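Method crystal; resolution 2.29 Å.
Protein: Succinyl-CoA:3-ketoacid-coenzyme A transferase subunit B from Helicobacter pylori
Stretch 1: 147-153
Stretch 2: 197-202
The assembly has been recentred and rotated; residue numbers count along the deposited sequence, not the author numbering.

Stretch 1 147-153: ESKVKKE
Stretch 2 (197-202) EKTEAE

Which charged groups tie the two stretches together? Lys-151 and Glu-200 form a salt bridge, with Lys-151 NZ 3.0 Å from Glu-200 OE2 and a weak hydrogen bond of 3.1 Å from the same NZ to Glu-200 OE1. The CA-to-CB bond of Lys-151 points away overall, but rotamers m, t, p, p bend the chain back so that its end comes nearer. Glu-200 points toward stretch 1 and is extended beyond CB (chi1 m, chi2 t, chi3 -176°). Lys-151 NZ also makes a weak bond of 3.4 Å to Ser-148 O. Water 1 donates to Glu-200 OE2 at 2.8 Å and accepts from Lys-152 N at 3.1 Å, linking the carboxylate to the backbone.

How do the backbones meet? Val-150 O receives two amides: Ala-201 N at 3.2 Å with a good angle of 159°, and Glu-200 N at 3.1 Å, weak because the angle falls to 135°. Val-150 and Lys-151 are strand (phi/psi -105/110 and -124/165), whereas Glu-200 (-81/-41) and Ala-201 (-55/146) are loop. The register runs parallel: Val-150 CA lies 5.7 Å from Thr-199 CA, and Lys-152 CA 4.1 Å from Ala-201 CA.

What does the serine hydroxyl do? Ser-148, chi1 t, points toward stretch 2 and places OG 2.8 Å from Lys-198 O and 3.0 Å from Val-150 O. Its one proton could serve either carbonyl.

Where is the apolar packing? Val-150, chi1 t, points toward stretch 2; its CG1 lies 4.0 Å from both Ala-201 CB and Thr-199 CG2, with Thr-199 at chi1 m. Ala-201 CB also sits tightly against the backbone, 3.1 Å from Lys-151 O. Together the stretches bury 355 Å², summed over both sides.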

# COMPACT_ATOMS: atom_id res chain seq x y z
N GLU B 147 -6.30 39.91 -20.27
CA GLU B 147 -7.01 38.87 -21.02
C GLU B 147 -7.72 37.87 -20.10
O GLU B 147 -7.21 37.51 -19.04
CB GLU B 147 -6.05 38.14 -21.95
CG GLU B 147 -5.48 39.00 -23.06
CD GLU B 147 -4.19 38.43 -23.63
OE1 GLU B 147 -3.79 37.31 -23.22
OE2 GLU B 147 -3.57 39.11 -24.48
N SER B 148 -8.89 37.42 -20.52
CA SER B 148 -9.71 36.51 -19.72
C SER B 148 -9.05 35.15 -19.49
O SER B 148 -8.55 34.50 -20.42
CB SER B 148 -11.08 36.31 -20.36
OG SER B 148 -11.86 35.43 -19.57
N LYS B 149 -9.04 34.71 -18.23
CA LYS B 149 -8.53 33.39 -17.89
C LYS B 149 -9.67 32.37 -17.77
O LYS B 149 -9.43 31.19 -17.53
CB LYS B 149 -7.68 33.48 -16.63
CG LYS B 149 -6.45 34.37 -16.83
CD LYS B 149 -5.77 34.70 -15.51
CE LYS B 149 -5.41 33.43 -14.75
NZ LYS B 149 -5.01 33.74 -13.35
N VAL B 150 -10.90 32.84 -17.94
CA VAL B 150 -12.06 31.96 -17.93
C VAL B 150 -12.54 31.79 -19.38
O VAL B 150 -13.09 32.72 -19.97
CB VAL B 150 -13.19 32.55 -17.08
CG1 VAL B 150 -14.30 31.51 -16.84
CG2 VAL B 150 -12.63 33.08 -15.76
N LYS B 151 -12.35 30.59 -19.93
CA LYS B 151 -12.39 30.40 -21.37
C LYS B 151 -13.40 29.35 -21.85
O LYS B 151 -13.93 28.57 -21.06
CB LYS B 151 -10.99 30.05 -21.89
CG LYS B 151 -9.93 31.06 -21.48
CD LYS B 151 -8.61 30.84 -22.21
CE LYS B 151 -8.59 31.55 -23.56
NZ LYS B 151 -8.36 33.02 -23.42
N LYS B 152 -13.68 29.37 -23.15
CA LYS B 152 -14.53 28.35 -23.77
C LYS B 152 -13.77 27.03 -23.79
O LYS B 152 -14.32 25.99 -23.42
CB LYS B 152 -14.93 28.76 -25.18
N GLU B 153 -12.52 27.08 -24.22
CA GLU B 153 -11.61 25.94 -24.15
C GLU B 153 -10.26 26.43 -23.65
O GLU B 153 -9.85 27.54 -23.96
CB GLU B 153 -11.47 25.25 -25.51
N GLU B 197 -18.39 40.85 -19.76
CA GLU B 197 -17.35 41.50 -20.54
C GLU B 197 -16.01 40.81 -20.39
O GLU B 197 -15.26 40.64 -21.35
CB GLU B 197 -17.24 42.96 -20.11
CG GLU B 197 -16.16 43.76 -20.81
CD GLU B 197 -16.09 45.19 -20.31
OE1 GLU B 197 -16.25 45.39 -19.08
OE2 GLU B 197 -15.89 46.10 -21.13
N LYS B 198 -15.69 40.39 -19.17
CA LYS B 198 -14.38 39.82 -18.88
C LYS B 198 -14.33 38.29 -18.98
O LYS B 198 -13.32 37.69 -18.64
CB LYS B 198 -13.85 40.31 -17.54
CG LYS B 198 -13.48 41.78 -17.53
CD LYS B 198 -12.64 42.13 -16.32
CE LYS B 198 -12.21 43.59 -16.35
NZ LYS B 198 -11.22 43.89 -15.27
N THR B 199 -15.41 37.68 -19.43
CA THR B 199 -15.48 36.22 -19.52
C THR B 199 -15.70 35.75 -20.95
O THR B 199 -16.67 36.15 -21.60
CB THR B 199 -16.59 35.68 -18.63
OG1 THR B 199 -16.37 36.11 -17.28
CG2 THR B 199 -16.61 34.15 -18.67
N GLU B 200 -14.80 34.90 -21.44
CA GLU B 200 -14.96 34.29 -22.76
C GLU B 200 -15.90 33.08 -22.70
O GLU B 200 -16.72 32.88 -23.59
CB GLU B 200 -13.61 33.87 -23.33
CG GLU B 200 -12.61 35.01 -23.45
CD GLU B 200 -11.27 34.54 -23.99
OE1 GLU B 200 -10.34 35.38 -24.06
OE2 GLU B 200 -11.15 33.35 -24.35
N ALA B 201 -15.76 32.28 -21.65
CA ALA B 201 -16.58 31.09 -21.49
C ALA B 201 -18.06 31.45 -21.55
O ALA B 201 -18.45 32.53 -21.12
CB ALA B 201 -16.26 30.41 -20.16
N GLU B 202 -18.87 30.55 -22.10
CA GLU B 202 -20.32 30.72 -22.09
C GLU B 202 -20.88 30.18 -20.79
O GLU B 202 -20.52 29.08 -20.35
CB GLU B 202 -20.96 29.97 -23.26
CG GLU B 202 -20.50 30.43 -24.63
CD GLU B 202 -20.90 29.47 -25.74
OE1 GLU B 202 -21.01 28.25 -25.47
OE2 GLU B 202 -21.10 29.94 -26.88
O HOH W 1 -11.95 30.89 -25.29